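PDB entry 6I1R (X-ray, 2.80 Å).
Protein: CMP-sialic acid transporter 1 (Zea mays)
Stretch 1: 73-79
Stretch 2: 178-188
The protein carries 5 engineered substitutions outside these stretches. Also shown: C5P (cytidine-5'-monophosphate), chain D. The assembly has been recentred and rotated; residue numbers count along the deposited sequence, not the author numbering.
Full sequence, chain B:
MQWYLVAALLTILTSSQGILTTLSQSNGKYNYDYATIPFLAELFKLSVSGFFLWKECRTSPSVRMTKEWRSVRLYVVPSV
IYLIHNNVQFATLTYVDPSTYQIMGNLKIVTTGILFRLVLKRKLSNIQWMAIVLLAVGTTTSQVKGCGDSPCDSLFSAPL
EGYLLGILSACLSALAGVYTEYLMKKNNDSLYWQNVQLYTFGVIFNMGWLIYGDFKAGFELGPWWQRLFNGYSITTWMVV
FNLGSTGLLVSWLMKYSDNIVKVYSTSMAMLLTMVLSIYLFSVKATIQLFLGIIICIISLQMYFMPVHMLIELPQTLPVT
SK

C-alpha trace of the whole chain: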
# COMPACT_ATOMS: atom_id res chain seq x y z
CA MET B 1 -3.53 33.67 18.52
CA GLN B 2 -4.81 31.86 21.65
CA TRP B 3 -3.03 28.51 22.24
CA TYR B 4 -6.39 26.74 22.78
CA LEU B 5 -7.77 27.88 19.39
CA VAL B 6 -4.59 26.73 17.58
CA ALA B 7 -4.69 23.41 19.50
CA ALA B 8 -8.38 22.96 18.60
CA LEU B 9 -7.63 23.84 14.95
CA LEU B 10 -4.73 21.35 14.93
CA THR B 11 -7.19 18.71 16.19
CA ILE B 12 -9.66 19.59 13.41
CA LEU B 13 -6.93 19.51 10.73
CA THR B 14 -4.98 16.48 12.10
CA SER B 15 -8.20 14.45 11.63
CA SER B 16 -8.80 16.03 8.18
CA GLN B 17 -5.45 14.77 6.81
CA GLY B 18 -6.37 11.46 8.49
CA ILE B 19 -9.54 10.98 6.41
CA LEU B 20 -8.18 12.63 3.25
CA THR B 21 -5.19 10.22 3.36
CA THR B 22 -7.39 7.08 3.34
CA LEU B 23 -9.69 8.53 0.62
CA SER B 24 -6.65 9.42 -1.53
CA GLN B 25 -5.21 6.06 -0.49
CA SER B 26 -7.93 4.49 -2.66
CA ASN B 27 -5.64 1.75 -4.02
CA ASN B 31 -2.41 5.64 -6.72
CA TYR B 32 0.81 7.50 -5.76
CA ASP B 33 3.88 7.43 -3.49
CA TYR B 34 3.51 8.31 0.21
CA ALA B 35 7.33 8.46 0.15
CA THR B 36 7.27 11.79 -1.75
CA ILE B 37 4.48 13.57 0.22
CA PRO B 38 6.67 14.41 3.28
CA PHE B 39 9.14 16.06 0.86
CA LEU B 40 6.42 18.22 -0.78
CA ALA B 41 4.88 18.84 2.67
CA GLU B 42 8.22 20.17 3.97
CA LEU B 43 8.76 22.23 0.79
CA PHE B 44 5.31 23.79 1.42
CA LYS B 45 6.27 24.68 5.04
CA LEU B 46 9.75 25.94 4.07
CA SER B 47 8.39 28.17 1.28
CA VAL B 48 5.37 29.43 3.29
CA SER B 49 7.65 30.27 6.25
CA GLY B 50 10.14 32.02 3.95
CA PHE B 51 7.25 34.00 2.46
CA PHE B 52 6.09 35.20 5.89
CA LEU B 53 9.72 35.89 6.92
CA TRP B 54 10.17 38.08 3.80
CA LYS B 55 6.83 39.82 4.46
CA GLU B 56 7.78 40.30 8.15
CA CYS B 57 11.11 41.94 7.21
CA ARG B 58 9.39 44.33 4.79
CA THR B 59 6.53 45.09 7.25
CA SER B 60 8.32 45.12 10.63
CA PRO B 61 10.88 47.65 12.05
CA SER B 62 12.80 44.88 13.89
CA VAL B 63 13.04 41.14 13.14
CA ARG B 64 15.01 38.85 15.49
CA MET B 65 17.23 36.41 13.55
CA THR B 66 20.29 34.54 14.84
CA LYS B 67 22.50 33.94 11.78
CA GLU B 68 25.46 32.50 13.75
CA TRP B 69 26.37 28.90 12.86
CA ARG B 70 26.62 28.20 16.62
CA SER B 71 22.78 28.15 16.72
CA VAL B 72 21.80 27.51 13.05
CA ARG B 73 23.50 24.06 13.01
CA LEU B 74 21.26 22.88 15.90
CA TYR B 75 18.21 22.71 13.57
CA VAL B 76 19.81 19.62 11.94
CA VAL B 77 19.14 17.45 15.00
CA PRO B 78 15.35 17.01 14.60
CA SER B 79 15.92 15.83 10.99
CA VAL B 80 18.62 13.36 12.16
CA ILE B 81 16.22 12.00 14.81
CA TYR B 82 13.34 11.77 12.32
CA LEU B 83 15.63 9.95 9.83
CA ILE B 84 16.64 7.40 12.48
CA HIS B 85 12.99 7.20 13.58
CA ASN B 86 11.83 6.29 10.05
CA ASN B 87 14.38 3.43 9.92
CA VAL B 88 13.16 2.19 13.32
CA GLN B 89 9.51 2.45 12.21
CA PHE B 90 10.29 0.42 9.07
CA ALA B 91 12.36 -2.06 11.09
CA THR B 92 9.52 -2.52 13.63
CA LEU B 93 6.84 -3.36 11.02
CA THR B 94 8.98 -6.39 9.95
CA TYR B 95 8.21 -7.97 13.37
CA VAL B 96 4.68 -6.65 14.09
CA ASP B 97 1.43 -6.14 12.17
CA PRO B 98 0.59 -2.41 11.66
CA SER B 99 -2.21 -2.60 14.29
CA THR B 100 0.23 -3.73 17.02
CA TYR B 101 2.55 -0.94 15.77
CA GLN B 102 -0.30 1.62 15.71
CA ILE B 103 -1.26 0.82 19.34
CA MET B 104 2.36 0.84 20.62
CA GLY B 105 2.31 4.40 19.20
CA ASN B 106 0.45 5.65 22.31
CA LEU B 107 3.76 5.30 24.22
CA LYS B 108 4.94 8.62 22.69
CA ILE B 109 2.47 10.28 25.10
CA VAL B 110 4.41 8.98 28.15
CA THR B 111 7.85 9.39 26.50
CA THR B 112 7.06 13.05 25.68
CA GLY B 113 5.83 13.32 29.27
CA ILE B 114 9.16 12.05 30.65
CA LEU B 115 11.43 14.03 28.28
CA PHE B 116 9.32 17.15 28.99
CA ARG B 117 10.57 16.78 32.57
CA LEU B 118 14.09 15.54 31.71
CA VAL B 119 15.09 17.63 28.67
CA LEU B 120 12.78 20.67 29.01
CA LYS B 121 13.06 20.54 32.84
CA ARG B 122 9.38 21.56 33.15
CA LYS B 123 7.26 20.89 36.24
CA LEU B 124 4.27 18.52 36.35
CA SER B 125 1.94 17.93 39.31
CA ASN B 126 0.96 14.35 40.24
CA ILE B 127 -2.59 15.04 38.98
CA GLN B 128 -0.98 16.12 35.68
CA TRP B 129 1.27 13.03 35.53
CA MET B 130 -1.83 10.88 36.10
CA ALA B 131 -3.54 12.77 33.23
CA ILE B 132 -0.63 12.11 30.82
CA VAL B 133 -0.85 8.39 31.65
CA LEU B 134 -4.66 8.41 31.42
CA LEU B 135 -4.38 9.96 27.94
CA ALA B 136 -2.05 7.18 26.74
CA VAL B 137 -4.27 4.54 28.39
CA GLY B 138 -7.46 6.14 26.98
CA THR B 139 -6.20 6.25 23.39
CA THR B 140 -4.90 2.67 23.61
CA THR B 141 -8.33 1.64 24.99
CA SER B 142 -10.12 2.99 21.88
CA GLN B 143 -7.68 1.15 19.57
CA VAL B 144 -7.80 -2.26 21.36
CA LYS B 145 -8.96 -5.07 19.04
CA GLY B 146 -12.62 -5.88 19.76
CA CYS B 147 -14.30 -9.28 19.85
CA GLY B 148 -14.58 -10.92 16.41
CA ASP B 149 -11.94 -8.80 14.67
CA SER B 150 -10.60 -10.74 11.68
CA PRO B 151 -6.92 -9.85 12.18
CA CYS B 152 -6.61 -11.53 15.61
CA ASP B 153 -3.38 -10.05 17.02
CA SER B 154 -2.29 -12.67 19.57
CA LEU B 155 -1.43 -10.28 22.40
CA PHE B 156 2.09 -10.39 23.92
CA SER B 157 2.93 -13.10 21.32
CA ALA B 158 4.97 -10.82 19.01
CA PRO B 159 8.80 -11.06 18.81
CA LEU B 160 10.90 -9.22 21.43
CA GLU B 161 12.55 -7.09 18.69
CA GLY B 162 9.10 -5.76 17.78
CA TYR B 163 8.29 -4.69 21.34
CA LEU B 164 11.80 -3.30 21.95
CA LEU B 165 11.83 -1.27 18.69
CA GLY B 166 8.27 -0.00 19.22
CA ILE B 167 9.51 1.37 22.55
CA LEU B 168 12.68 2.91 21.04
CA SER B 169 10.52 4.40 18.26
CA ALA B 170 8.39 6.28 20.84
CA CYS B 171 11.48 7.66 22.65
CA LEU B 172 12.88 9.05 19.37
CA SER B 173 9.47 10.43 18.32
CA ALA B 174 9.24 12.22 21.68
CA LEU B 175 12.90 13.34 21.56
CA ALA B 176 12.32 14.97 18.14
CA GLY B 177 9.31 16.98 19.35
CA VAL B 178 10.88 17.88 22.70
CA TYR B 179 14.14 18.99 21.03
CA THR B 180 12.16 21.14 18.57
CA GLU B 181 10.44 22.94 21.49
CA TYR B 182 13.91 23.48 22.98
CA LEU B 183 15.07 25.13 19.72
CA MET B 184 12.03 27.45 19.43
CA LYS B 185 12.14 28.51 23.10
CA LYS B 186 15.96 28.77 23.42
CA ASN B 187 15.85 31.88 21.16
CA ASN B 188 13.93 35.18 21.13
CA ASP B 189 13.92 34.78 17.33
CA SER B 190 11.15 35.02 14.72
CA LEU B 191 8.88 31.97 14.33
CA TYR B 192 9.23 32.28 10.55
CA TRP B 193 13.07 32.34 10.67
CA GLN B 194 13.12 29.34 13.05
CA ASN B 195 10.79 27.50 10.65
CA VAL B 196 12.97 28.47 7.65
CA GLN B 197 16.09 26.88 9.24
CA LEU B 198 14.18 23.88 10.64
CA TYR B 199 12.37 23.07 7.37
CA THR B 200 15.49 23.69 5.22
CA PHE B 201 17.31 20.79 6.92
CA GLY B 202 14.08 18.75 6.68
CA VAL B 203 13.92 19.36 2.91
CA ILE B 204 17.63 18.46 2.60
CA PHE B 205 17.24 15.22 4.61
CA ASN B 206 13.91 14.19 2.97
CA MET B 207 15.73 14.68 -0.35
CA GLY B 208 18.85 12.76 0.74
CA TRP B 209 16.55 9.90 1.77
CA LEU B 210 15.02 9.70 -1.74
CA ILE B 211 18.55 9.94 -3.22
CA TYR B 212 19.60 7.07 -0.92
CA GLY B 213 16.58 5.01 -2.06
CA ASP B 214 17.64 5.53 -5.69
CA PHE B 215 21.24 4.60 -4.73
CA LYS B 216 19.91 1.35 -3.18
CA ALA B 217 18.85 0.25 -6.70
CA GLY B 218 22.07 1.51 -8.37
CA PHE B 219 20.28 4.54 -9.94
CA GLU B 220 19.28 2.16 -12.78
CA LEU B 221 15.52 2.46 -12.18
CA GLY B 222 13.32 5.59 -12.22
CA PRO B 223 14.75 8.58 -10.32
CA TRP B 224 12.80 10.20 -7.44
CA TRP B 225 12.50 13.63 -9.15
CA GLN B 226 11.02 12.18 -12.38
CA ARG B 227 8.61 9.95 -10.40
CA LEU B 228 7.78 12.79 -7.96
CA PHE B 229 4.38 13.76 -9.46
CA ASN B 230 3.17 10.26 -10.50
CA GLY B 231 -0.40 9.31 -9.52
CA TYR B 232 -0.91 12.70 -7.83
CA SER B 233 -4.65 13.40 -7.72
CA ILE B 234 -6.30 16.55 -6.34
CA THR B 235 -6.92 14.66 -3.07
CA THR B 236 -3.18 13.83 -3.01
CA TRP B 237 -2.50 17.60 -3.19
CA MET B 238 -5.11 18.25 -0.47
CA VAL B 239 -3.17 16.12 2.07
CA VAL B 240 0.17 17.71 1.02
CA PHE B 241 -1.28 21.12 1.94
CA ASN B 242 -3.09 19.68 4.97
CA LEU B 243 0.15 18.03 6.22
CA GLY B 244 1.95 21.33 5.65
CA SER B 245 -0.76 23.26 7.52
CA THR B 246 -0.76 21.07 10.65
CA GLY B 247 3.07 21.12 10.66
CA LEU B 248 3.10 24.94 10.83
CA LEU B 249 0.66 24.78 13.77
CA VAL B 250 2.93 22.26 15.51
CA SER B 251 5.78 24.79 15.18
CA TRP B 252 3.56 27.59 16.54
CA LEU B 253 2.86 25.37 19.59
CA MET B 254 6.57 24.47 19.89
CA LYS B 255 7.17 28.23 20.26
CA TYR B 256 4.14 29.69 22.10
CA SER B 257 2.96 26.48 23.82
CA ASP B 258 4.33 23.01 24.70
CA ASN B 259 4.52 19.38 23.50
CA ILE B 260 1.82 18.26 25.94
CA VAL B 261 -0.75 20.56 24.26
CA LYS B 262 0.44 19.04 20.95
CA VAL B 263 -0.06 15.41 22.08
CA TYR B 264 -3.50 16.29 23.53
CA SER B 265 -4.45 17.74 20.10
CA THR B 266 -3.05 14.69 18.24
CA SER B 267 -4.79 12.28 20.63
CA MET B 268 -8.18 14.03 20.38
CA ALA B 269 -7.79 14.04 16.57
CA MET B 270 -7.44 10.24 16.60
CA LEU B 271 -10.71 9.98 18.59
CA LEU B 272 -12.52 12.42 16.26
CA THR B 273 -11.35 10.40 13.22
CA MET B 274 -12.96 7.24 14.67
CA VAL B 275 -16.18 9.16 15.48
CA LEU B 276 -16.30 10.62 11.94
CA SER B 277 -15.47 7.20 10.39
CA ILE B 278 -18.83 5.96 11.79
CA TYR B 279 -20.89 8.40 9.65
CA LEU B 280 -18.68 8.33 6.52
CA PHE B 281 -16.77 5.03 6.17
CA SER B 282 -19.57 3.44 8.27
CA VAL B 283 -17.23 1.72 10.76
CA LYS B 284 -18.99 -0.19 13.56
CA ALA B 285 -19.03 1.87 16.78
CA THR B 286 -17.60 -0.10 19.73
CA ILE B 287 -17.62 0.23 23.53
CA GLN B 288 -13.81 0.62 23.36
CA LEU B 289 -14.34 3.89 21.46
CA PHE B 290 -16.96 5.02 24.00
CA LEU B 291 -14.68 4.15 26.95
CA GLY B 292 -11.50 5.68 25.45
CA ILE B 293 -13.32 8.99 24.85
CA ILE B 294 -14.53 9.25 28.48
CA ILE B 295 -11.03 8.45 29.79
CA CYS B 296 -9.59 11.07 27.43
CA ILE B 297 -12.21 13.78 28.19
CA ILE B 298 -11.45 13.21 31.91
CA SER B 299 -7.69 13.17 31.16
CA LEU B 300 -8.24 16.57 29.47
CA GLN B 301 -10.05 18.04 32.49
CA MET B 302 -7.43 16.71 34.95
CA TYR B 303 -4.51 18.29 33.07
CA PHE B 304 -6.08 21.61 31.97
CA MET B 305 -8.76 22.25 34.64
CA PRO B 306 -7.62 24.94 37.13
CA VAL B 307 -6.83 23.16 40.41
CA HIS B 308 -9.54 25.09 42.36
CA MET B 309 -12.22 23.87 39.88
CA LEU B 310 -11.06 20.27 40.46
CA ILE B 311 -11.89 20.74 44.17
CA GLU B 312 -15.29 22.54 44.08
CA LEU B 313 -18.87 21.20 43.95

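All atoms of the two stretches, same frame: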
# COMPACT_ATOMS: atom_id res chain seq x y z
N ARG B 73 23.16 25.48 13.20
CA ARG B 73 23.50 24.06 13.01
C ARG B 73 22.63 23.15 13.89
O ARG B 73 22.51 21.96 13.61
CB ARG B 73 24.98 23.81 13.34
CG ARG B 73 25.28 23.86 14.83
CD ARG B 73 26.70 24.25 15.20
NE ARG B 73 27.60 23.15 15.47
CZ ARG B 73 28.90 23.14 15.21
NH1 ARG B 73 29.52 21.98 15.13
NH2 ARG B 73 29.59 24.26 15.02
N LEU B 74 22.04 23.69 14.95
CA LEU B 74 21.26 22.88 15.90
C LEU B 74 19.93 22.43 15.28
O LEU B 74 19.32 21.48 15.77
CB LEU B 74 21.02 23.67 17.19
CG LEU B 74 21.97 23.36 18.34
CD1 LEU B 74 23.41 23.64 17.96
CD2 LEU B 74 21.58 24.14 19.59
N TYR B 75 19.48 23.08 14.21
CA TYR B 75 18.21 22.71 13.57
C TYR B 75 18.36 21.43 12.73
O TYR B 75 17.38 20.94 12.19
CB TYR B 75 17.68 23.88 12.73
CG TYR B 75 17.17 25.04 13.54
CD1 TYR B 75 18.02 26.04 13.98
CD2 TYR B 75 15.83 25.14 13.88
CE1 TYR B 75 17.56 27.11 14.74
CE2 TYR B 75 15.35 26.20 14.64
CZ TYR B 75 16.22 27.19 15.06
OH TYR B 75 15.76 28.24 15.81
N VAL B 76 19.58 20.89 12.64
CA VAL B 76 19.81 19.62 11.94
C VAL B 76 19.21 18.48 12.77
O VAL B 76 18.62 17.55 12.22
CB VAL B 76 21.31 19.38 11.67
CG1 VAL B 76 21.54 18.09 10.88
CG2 VAL B 76 21.98 20.54 10.95
N VAL B 77 19.34 18.59 14.09
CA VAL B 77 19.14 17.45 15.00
C VAL B 77 17.77 16.82 14.76
O VAL B 77 17.69 15.61 14.52
CB VAL B 77 19.35 17.87 16.48
CG1 VAL B 77 18.92 16.77 17.45
CG2 VAL B 77 20.79 18.29 16.74
N PRO B 78 16.68 17.61 14.81
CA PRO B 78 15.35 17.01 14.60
C PRO B 78 15.29 16.12 13.34
O PRO B 78 14.71 15.03 13.38
CB PRO B 78 14.39 18.20 14.44
CG PRO B 78 15.06 19.29 15.22
CD PRO B 78 16.54 19.06 14.98
N SER B 79 15.91 16.58 12.26
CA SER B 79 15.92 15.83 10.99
C SER B 79 16.72 14.53 11.14
O SER B 79 16.34 13.51 10.57
CB SER B 79 16.47 16.68 9.87
OG SER B 79 15.54 17.69 9.51
N VAL B 178 10.39 17.17 21.52
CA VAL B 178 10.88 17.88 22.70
C VAL B 178 12.10 18.73 22.30
O VAL B 178 12.24 19.86 22.77
CB VAL B 178 11.19 16.93 23.87
CG1 VAL B 178 12.39 17.37 24.69
CG2 VAL B 178 9.97 16.77 24.77
N TYR B 179 12.97 18.21 21.43
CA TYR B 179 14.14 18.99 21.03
C TYR B 179 13.71 20.20 20.20
O TYR B 179 14.31 21.27 20.31
CB TYR B 179 15.16 18.15 20.26
CG TYR B 179 16.50 18.84 20.14
CD1 TYR B 179 17.37 18.88 21.22
CD2 TYR B 179 16.87 19.50 18.98
CE1 TYR B 179 18.60 19.53 21.14
CE2 TYR B 179 18.09 20.16 18.89
CZ TYR B 179 18.96 20.17 19.97
OH TYR B 179 20.16 20.81 19.89
N THR B 180 12.68 20.04 19.37
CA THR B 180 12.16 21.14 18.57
C THR B 180 11.72 22.28 19.50
O THR B 180 12.14 23.43 19.32
CB THR B 180 11.03 20.67 17.65
OG1 THR B 180 11.55 19.65 16.80
CG2 THR B 180 10.45 21.79 16.80
N GLU B 181 10.90 21.95 20.50
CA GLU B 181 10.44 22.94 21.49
C GLU B 181 11.65 23.66 22.09
O GLU B 181 11.63 24.89 22.23
CB GLU B 181 9.62 22.26 22.59
CG GLU B 181 9.14 23.23 23.67
CD GLU B 181 7.95 22.75 24.48
OE1 GLU B 181 7.52 21.60 24.29
OE2 GLU B 181 7.46 23.54 25.31
N TYR B 182 12.67 22.90 22.45
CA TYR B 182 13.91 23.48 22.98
C TYR B 182 14.41 24.56 22.01
O TYR B 182 14.65 25.69 22.43
CB TYR B 182 14.95 22.38 23.23
CG TYR B 182 16.38 22.87 23.33
CD1 TYR B 182 16.81 23.63 24.40
CD2 TYR B 182 17.30 22.56 22.34
CE1 TYR B 182 18.11 24.08 24.49
CE2 TYR B 182 18.61 23.00 22.42
CZ TYR B 182 19.02 23.76 23.50
OH TYR B 182 20.31 24.20 23.58
N LEU B 183 14.52 24.21 20.73
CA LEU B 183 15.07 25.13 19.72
C LEU B 183 14.22 26.41 19.64
O LEU B 183 14.77 27.51 19.63
CB LEU B 183 15.15 24.44 18.36
CG LEU B 183 16.20 23.34 18.22
CD1 LEU B 183 16.22 22.79 16.80
CD2 LEU B 183 17.59 23.85 18.61
N MET B 184 12.90 26.27 19.57
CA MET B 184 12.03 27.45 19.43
C MET B 184 12.20 28.36 20.65
O MET B 184 12.33 29.58 20.51
CB MET B 184 10.55 27.06 19.31
CG MET B 184 10.24 25.95 18.32
SD MET B 184 11.13 26.11 16.75
CE MET B 184 10.08 27.32 15.92
N LYS B 185 12.21 27.76 21.84
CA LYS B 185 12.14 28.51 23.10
C LYS B 185 13.54 28.94 23.57
O LYS B 185 13.63 29.78 24.47
CB LYS B 185 11.44 27.68 24.18
CG LYS B 185 9.92 27.65 24.08
CD LYS B 185 9.28 26.66 25.03
CE LYS B 185 7.81 26.41 24.74
NZ LYS B 185 6.94 27.48 25.29
N LYS B 186 14.61 28.39 22.99
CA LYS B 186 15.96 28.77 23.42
C LYS B 186 16.34 30.14 22.82
O LYS B 186 17.34 30.73 23.24
CB LYS B 186 17.00 27.71 23.05
CG LYS B 186 17.50 27.74 21.61
CD LYS B 186 18.82 27.01 21.39
CE LYS B 186 19.96 27.61 22.19
NZ LYS B 186 21.23 27.60 21.43
N ASN B 187 15.57 30.61 21.84
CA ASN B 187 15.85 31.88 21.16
C ASN B 187 14.66 32.84 21.33
O ASN B 187 13.52 32.42 21.54
CB ASN B 187 16.12 31.69 19.67
CG ASN B 187 17.58 31.46 19.34
OD1 ASN B 187 18.42 31.32 20.22
ND2 ASN B 187 17.89 31.41 18.05
N ASN B 188 14.95 34.12 21.17
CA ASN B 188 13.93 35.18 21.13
C ASN B 188 13.64 35.51 19.66
O ASN B 188 13.17 36.60 19.34
CB ASN B 188 14.36 36.40 21.96
CG ASN B 188 15.83 36.40 22.32
OD1 ASN B 188 16.70 36.41 21.45
ND2 ASN B 188 16.13 36.40 23.61
O3P C5P D . 8.36 17.09 9.02
P C5P D . 8.99 15.73 9.25
O1P C5P D . 8.99 15.28 10.69
O2P C5P D . 8.55 14.67 8.27
O5' C5P D . 10.55 15.96 8.91
C5' C5P D . 11.16 15.28 7.82
C4' C5P D . 12.29 14.40 8.33
O4' C5P D . 11.80 13.09 8.61
C3' C5P D . 13.40 14.28 7.30
O3' C5P D . 14.61 14.86 7.82
C2' C5P D . 13.55 12.79 7.02
O2' C5P D . 14.86 12.29 7.33
C1' C5P D . 12.51 12.09 7.88
N1 C5P D . 11.59 11.33 7.03
C2 C5P D . 12.04 10.17 6.36
N3 C5P D . 11.19 9.47 5.58
C4 C5P D . 9.91 9.87 5.43
C5 C5P D . 9.46 11.01 6.08
C6 C5P D . 10.32 11.73 6.89
O2 C5P D . 13.22 9.80 6.50
N4 C5P D . 9.07 9.16 4.64

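The touching residues of the two stretches lie at least 101 apart in sequence, and the stretches meet without a single hydrogen bond between them; shape and apolar surface hold the contact, burying 432 Å² in all. Stretch 1 passes from a 3-10 segment, Arg-73 to Tyr-75, into a helix, while Tyr-179 to Leu-183 lie within the helix of stretch 2. Within stretch 2 the backbone bonds run along the helix, as in Leu-183 N to Tyr-179 O, 3.0 Å. The backbones come close where Pro-78 CA lies 6.6 Å from Thr-180 CA.

Aliphatic packing centres on Leu-183, which points toward stretch 1. Its CD2 lies 3.7 Å from Leu-74 CB, and its CD1 lies 4.0 Å from Pro-78 CG, so one leucine fork serves both neighbours.

Two CH-pi contacts follow, one ring from each stretch. Leu-183 CD1 sits over a face of Tyr-75, 4.2 Å from the centroid of its ring; the CA-to-CB bond of Tyr-75 points away, yet its ring comes back to the contact. Val-77 CG1 covers a face of Tyr-179, 4.0 Å from that ring's centroid.

Polar tips also reach the contact without bonding across it. Tyr-179 OH approaches Leu-74 CG at 3.5 Å, and Lys-186 NZ lies 3.9 Å from Leu-74 CD2, both van der Waals neighbours of carbon.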